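Local structure of uncharacterized protein (4ZKQ) at residues V281-F295 with Y388-L400. The protein is a herpesvirus chemokine-binding protein, probably acting as a decoy that keeps host chemokines from their receptors. Numbering follows the deposited sequence.
Sequences VTPGRYEDKQISYTF and YSEGREYYLDRVL
Y293 and Y394 press together between two facing β-sheets, where strands 290-295 and 388-395 run roughly antiparallel with axes 10.5 Å apart, as in a β-sandwich. CD1 of Y394 lies over the centre of the Y293 ring and CE1 of Y394 comes within 3.3 Å of CG of Y293, the planes inclined by 35°. The extended R392 side chain reaches across F295: its guanidinium stacks flat on the ring, CZ 3.7 Å from the centroid, in a cation-pi contact, while CD makes a CH-pi contact. NH2 of R392 bridges to E390 OE1, 2.9 Å away and above the carboxylate plane; OE2 of E390 is held by T297, and Y222 gives R392 a second cation-pi partner.

At the other end, T282 clasps the backbone of Y395. T282 N donates to Y395 O, and Y395 N returns a nearly straight bond (173°) to T282 OG1 at 2.8 Å, which chi1 of -49° sets beside T282's backbone N. A water joins the carbonyls of T282 and Y395 and accepts a bond from Y293 OH.

The partly exposed Y286 side is looser, though L396 still packs inward on I291 and Y293. Poorly ordered R398 turns one guanidinium face to CD2 of Y286, 3.3 Å from R398 NH2, with R398 CG in plane at the ring edge, and pairs with D397 through NH1.

The core thus admits a buried arginine, its charge probably balanced by E390 and favoured by two rings, whereas one backbone bond and one to the threonine hydroxyl hold the buried loop residue T282 to the end of strand 388-395.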
loop_
_atom_site.group_PDB
_atom_site.type_symbol
_atom_site.label_atom_id
_atom_site.label_comp_id
_atom_site.label_asym_id
_atom_site.label_seq_id
_atom_site.Cartn_x
_atom_site.Cartn_y
_atom_site.Cartn_z
ATOM N N VAL A 281 10.588 25.207 -8.266
ATOM C CA VAL A 281 11.178 24.303 -9.236
ATOM C C VAL A 281 12.394 23.699 -8.583
ATOM O O VAL A 281 13.272 24.413 -8.102
ATOM C CB VAL A 281 11.557 25.012 -10.534
ATOM C CG1 VAL A 281 12.188 24.030 -11.514
ATOM C CG2 VAL A 281 10.332 25.638 -11.133
ATOM N N THR A 282 12.436 22.377 -8.534
ATOM C CA THR A 282 13.483 21.709 -7.791
ATOM C C THR A 282 14.777 21.789 -8.597
ATOM O O THR A 282 14.765 21.543 -9.801
ATOM C CB THR A 282 13.111 20.253 -7.494
ATOM O OG1 THR A 282 11.786 20.205 -6.942
ATOM C CG2 THR A 282 14.093 19.643 -6.512
ATOM N N PRO A 283 15.896 22.151 -7.942
ATOM C CA PRO A 283 17.179 22.224 -8.652
ATOM C C PRO A 283 17.605 20.899 -9.274
ATOM O O PRO A 283 17.548 19.856 -8.623
ATOM C CB PRO A 283 18.164 22.635 -7.556
ATOM C CG PRO A 283 17.345 23.313 -6.537
ATOM C CD PRO A 283 16.021 22.608 -6.547
ATOM N N GLY A 284 18.039 20.954 -10.526
ATOM C CA GLY A 284 18.520 19.778 -11.221
ATOM C C GLY A 284 19.334 20.202 -12.424
ATOM O O GLY A 284 19.424 21.390 -12.723
ATOM N N ARG A 285 19.932 19.232 -13.110
ATOM C CA ARG A 285 20.689 19.518 -14.322
ATOM C C ARG A 285 19.841 19.212 -15.548
ATOM O O ARG A 285 19.378 18.087 -15.727
ATOM C CB ARG A 285 21.984 18.707 -14.351
ATOM C CG ARG A 285 23.063 19.315 -15.236
ATOM C CD ARG A 285 24.345 18.503 -15.197
ATOM N NE ARG A 285 24.214 17.243 -15.921
ATOM C CZ ARG A 285 25.167 16.319 -15.994
ATOM N NH1 ARG A 285 26.330 16.505 -15.382
ATOM N NH2 ARG A 285 24.955 15.203 -16.677
ATOM N N TYR A 286 19.641 20.223 -16.387
ATOM C CA TYR A 286 18.847 20.071 -17.600
ATOM C C TYR A 286 19.735 19.751 -18.798
ATOM O O TYR A 286 20.767 20.386 -19.004
ATOM C CB TYR A 286 18.038 21.342 -17.868
ATOM C CG TYR A 286 17.043 21.668 -16.776
ATOM C CD1 TYR A 286 17.461 22.203 -15.564
ATOM C CD2 TYR A 286 15.684 21.440 -16.955
ATOM C CE1 TYR A 286 16.555 22.500 -14.561
ATOM C CE2 TYR A 286 14.771 21.736 -15.959
ATOM C CZ TYR A 286 15.212 22.265 -14.766
ATOM O OH TYR A 286 14.305 22.558 -13.776
ATOM N N GLU A 287 19.328 18.749 -19.573
ATOM C CA GLU A 287 20.038 18.365 -20.788
ATOM C C GLU A 287 19.102 18.423 -21.990
ATOM O O GLU A 287 19.374 17.817 -23.029
ATOM C CB GLU A 287 20.629 16.962 -20.646
ATOM C CG GLU A 287 21.624 16.826 -19.503
ATOM C CD GLU A 287 22.055 15.392 -19.268
ATOM O OE1 GLU A 287 21.636 14.506 -20.043
ATOM O OE2 GLU A 287 22.813 15.149 -18.304
ATOM N N ASP A 288 17.990 19.141 -21.833
ATOM C CA ASP A 288 17.007 19.334 -22.902
ATOM C C ASP A 288 16.218 18.057 -23.193
ATOM O O ASP A 288 15.001 18.102 -23.380
ATOM C CB ASP A 288 17.691 19.834 -24.171
ATOM N N LYS A 289 16.916 16.926 -23.247
ATOM C CA LYS A 289 16.279 15.625 -23.403
ATOM C C LYS A 289 15.763 15.093 -22.065
ATOM O O LYS A 289 14.774 14.360 -22.020
ATOM C CB LYS A 289 17.264 14.629 -24.016
ATOM C CG LYS A 289 17.907 15.112 -25.311
ATOM C CD LYS A 289 18.923 14.112 -25.854
ATOM C CE LYS A 289 20.114 13.930 -24.919
ATOM N NZ LYS A 289 20.803 15.217 -24.615
ATOM N N GLN A 290 16.438 15.462 -20.977
ATOM C CA GLN A 290 16.051 15.002 -19.647
ATOM C C GLN A 290 16.579 15.900 -18.531
ATOM O O GLN A 290 17.525 16.662 -18.724
ATOM C CB GLN A 290 16.547 13.572 -19.420
ATOM C CG GLN A 290 18.054 13.443 -19.292
ATOM C CD GLN A 290 18.500 12.001 -19.172
ATOM O OE1 GLN A 290 17.754 11.075 -19.494
ATOM N NE2 GLN A 290 19.724 11.803 -18.706
ATOM N N ILE A 291 15.943 15.802 -17.366
ATOM C CA ILE A 291 16.434 16.438 -16.150
ATOM C C ILE A 291 17.055 15.371 -15.259
ATOM O O ILE A 291 16.473 14.303 -15.076
ATOM C CB ILE A 291 15.317 17.151 -15.359
ATOM C CG1 ILE A 291 14.434 17.991 -16.287
ATOM C CG2 ILE A 291 15.925 18.011 -14.251
ATOM C CD1 ILE A 291 13.184 18.528 -15.614
ATOM N N SER A 292 18.227 15.666 -14.706
ATOM C CA SER A 292 18.909 14.744 -13.807
ATOM C C SER A 292 19.049 15.341 -12.414
ATOM O O SER A 292 19.481 16.484 -12.253
ATOM C CB SER A 292 20.285 14.375 -14.362
ATOM O OG SER A 292 20.159 13.778 -15.639
ATOM N N TYR A 293 18.657 14.558 -11.416
ATOM C CA TYR A 293 18.800 14.943 -10.021
ATOM C C TYR A 293 19.741 13.983 -9.323
ATOM O O TYR A 293 19.684 12.776 -9.560
ATOM C CB TYR A 293 17.451 14.933 -9.303
ATOM C CG TYR A 293 16.353 15.725 -9.971
ATOM C CD1 TYR A 293 16.258 17.097 -9.797
ATOM C CD2 TYR A 293 15.391 15.095 -10.743
ATOM C CE1 TYR A 293 15.247 17.821 -10.389
ATOM C CE2 TYR A 293 14.374 15.808 -11.338
ATOM C CZ TYR A 293 14.306 17.172 -11.157
ATOM O OH TYR A 293 13.297 17.884 -11.748
ATOM N N THR A 294 20.592 14.514 -8.454
ATOM C CA THR A 294 21.449 13.675 -7.638
ATOM C C THR A 294 21.348 14.073 -6.178
ATOM O O THR A 294 21.035 15.217 -5.846
ATOM C CB THR A 294 22.926 13.747 -8.090
ATOM O OG1 THR A 294 23.450 15.054 -7.833
ATOM C CG2 THR A 294 23.044 13.436 -9.571
ATOM N N PHE A 295 21.593 13.103 -5.307
ATOM C CA PHE A 295 21.608 13.343 -3.873
ATOM C C PHE A 295 22.421 12.258 -3.190
ATOM O O PHE A 295 22.586 11.155 -3.721
ATOM C CB PHE A 295 20.188 13.384 -3.303
ATOM C CG PHE A 295 19.384 12.138 -3.575
ATOM C CD1 PHE A 295 19.434 11.059 -2.710
ATOM C CD2 PHE A 295 18.571 12.056 -4.689
ATOM C CE1 PHE A 295 18.693 9.916 -2.959
ATOM C CE2 PHE A 295 17.830 10.917 -4.947
ATOM C CZ PHE A 295 17.890 9.848 -4.079
ATOM N N TYR A 388 14.264 2.061 7.237
ATOM C CA TYR A 388 14.360 3.459 6.784
ATOM C C TYR A 388 13.607 3.680 5.483
ATOM O O TYR A 388 13.602 2.812 4.609
ATOM C CB TYR A 388 15.812 3.877 6.554
ATOM C CG TYR A 388 16.645 4.107 7.784
ATOM C CD1 TYR A 388 17.152 3.041 8.509
ATOM C CD2 TYR A 388 16.968 5.394 8.194
ATOM C CE1 TYR A 388 17.938 3.246 9.623
ATOM C CE2 TYR A 388 17.753 5.612 9.306
ATOM C CZ TYR A 388 18.236 4.534 10.018
ATOM O OH TYR A 388 19.016 4.747 11.127
ATOM N N SER A 389 12.998 4.858 5.351
ATOM C CA SER A 389 12.424 5.282 4.084
ATOM C C SER A 389 12.733 6.744 3.828
ATOM O O SER A 389 12.735 7.565 4.749
ATOM C CB SER A 389 10.911 5.058 4.050
ATOM O OG SER A 389 10.258 5.834 5.033
ATOM N N GLU A 390 13.022 7.043 2.567
ATOM C CA GLU A 390 13.299 8.399 2.100
ATOM C C GLU A 390 12.377 8.712 0.947
ATOM O O GLU A 390 12.418 8.026 -0.072
ATOM C CB GLU A 390 14.749 8.552 1.629
ATOM C CG GLU A 390 15.779 8.645 2.722
ATOM C CD GLU A 390 17.190 8.697 2.167
ATOM O OE1 GLU A 390 17.343 8.905 0.944
ATOM O OE2 GLU A 390 18.145 8.528 2.950
ATOM N N GLY A 391 11.548 9.738 1.109
ATOM C CA GLY A 391 10.733 10.244 0.021
ATOM C C GLY A 391 11.294 11.562 -0.477
ATOM O O GLY A 391 11.794 12.371 0.310
ATOM N N ARG A 392 11.227 11.764 -1.788
ATOM C CA ARG A 392 11.745 12.973 -2.411
ATOM C C ARG A 392 10.790 13.465 -3.481
ATOM O O ARG A 392 10.500 12.755 -4.442
ATOM C CB ARG A 392 13.129 12.720 -3.009
ATOM C CG ARG A 392 14.150 12.365 -1.957
ATOM C CD ARG A 392 15.543 12.195 -2.513
ATOM N NE ARG A 392 16.430 11.607 -1.511
ATOM C CZ ARG A 392 17.184 12.299 -0.661
ATOM N NH1 ARG A 392 17.184 13.627 -0.673
ATOM N NH2 ARG A 392 17.947 11.653 0.208
ATOM N N GLU A 393 10.284 14.678 -3.287
ATOM C CA GLU A 393 9.403 15.312 -4.253
ATOM C C GLU A 393 10.228 16.178 -5.187
ATOM O O GLU A 393 11.171 16.848 -4.755
ATOM C CB GLU A 393 8.330 16.151 -3.544
ATOM C CG GLU A 393 7.345 15.324 -2.729
ATOM C CD GLU A 393 6.294 16.158 -2.016
ATOM O OE1 GLU A 393 6.060 17.319 -2.417
ATOM O OE2 GLU A 393 5.698 15.643 -1.048
ATOM N N TYR A 394 9.868 16.148 -6.468
ATOM C CA TYR A 394 10.506 16.974 -7.481
ATOM C C TYR A 394 9.444 17.743 -8.244
ATOM O O TYR A 394 8.459 17.165 -8.716
ATOM C CB TYR A 394 11.344 16.125 -8.437
ATOM C CG TYR A 394 12.498 15.426 -7.762
ATOM C CD1 TYR A 394 13.730 16.046 -7.652
ATOM C CD2 TYR A 394 12.355 14.148 -7.234
ATOM C CE1 TYR A 394 14.786 15.427 -7.043
ATOM C CE2 TYR A 394 13.414 13.514 -6.617
ATOM C CZ TYR A 394 14.631 14.166 -6.525
ATOM O OH TYR A 394 15.710 13.579 -5.917
ATOM N N TYR A 395 9.640 19.056 -8.330
ATOM C CA TYR A 395 8.727 19.948 -9.033
ATOM C C TYR A 395 9.395 20.372 -10.330
ATOM O O TYR A 395 10.448 21.018 -10.324
ATOM C CB TYR A 395 8.367 21.156 -8.163
ATOM C CG TYR A 395 7.999 20.765 -6.752
ATOM C CD1 TYR A 395 7.046 19.786 -6.515
ATOM C CD2 TYR A 395 8.625 21.345 -5.660
ATOM C CE1 TYR A 395 6.716 19.409 -5.234
ATOM C CE2 TYR A 395 8.301 20.973 -4.369
ATOM C CZ TYR A 395 7.345 20.001 -4.164
ATOM O OH TYR A 395 7.013 19.620 -2.884
ATOM N N LEU A 396 8.789 19.965 -11.438
ATOM C CA LEU A 396 9.345 20.187 -12.764
ATOM C C LEU A 396 8.756 21.431 -13.415
ATOM O O LEU A 396 7.633 21.827 -13.104
ATOM C CB LEU A 396 9.077 18.976 -13.663
ATOM C CG LEU A 396 9.948 17.730 -13.514
ATOM C CD1 LEU A 396 9.825 17.122 -12.134
ATOM C CD2 LEU A 396 9.567 16.710 -14.580
ATOM N N ASP A 397 9.518 22.038 -14.319
ATOM C CA ASP A 397 8.990 23.068 -15.209
ATOM C C ASP A 397 9.096 22.584 -16.655
ATOM O O ASP A 397 8.992 23.366 -17.597
ATOM C CB ASP A 397 9.723 24.400 -15.017
ATOM C CG ASP A 397 11.234 24.255 -15.066
ATOM O OD1 ASP A 397 11.726 23.187 -15.488
ATOM O OD2 ASP A 397 11.930 25.219 -14.683
ATOM N N ARG A 398 9.315 21.280 -16.806
ATOM C CA ARG A 398 9.241 20.607 -18.096
ATOM C C ARG A 398 8.035 19.685 -18.073
ATOM O O ARG A 398 7.586 19.275 -17.002
ATOM C CB ARG A 398 10.511 19.804 -18.377
ATOM C CG ARG A 398 11.791 20.611 -18.353
ATOM C CD ARG A 398 11.907 21.511 -19.567
ATOM N NE ARG A 398 13.242 22.095 -19.683
ATOM C CZ ARG A 398 13.629 23.226 -19.098
ATOM N NH1 ARG A 398 12.783 23.924 -18.348
ATOM N NH2 ARG A 398 14.869 23.667 -19.269
ATOM N N VAL A 399 7.508 19.354 -19.245
ATOM C CA VAL A 399 6.409 18.405 -19.316
ATOM C C VAL A 399 7.011 17.002 -19.338
ATOM O O VAL A 399 7.920 16.709 -20.116
ATOM C CB VAL A 399 5.496 18.655 -20.550
ATOM C CG1 VAL A 399 6.188 18.270 -21.856
ATOM C CG2 VAL A 399 4.179 17.909 -20.394
ATOM N N LEU A 400 6.526 16.153 -18.440
ATOM C CA LEU A 400 7.019 14.789 -18.326
ATOM C C LEU A 400 6.656 14.000 -19.576
ATOM O O LEU A 400 5.596 14.219 -20.163
ATOM C CB LEU A 400 6.430 14.119 -17.083
ATOM C CG LEU A 400 7.045 12.792 -16.650
ATOM C CD1 LEU A 400 8.407 13.036 -16.060
ATOM C CD2 LEU A 400 6.139 12.096 -15.647
HETATM O O HOH W 1 13.074 20.572 -11.433
HETATM O O HOH W 2 17.793 15.905 -5.429
#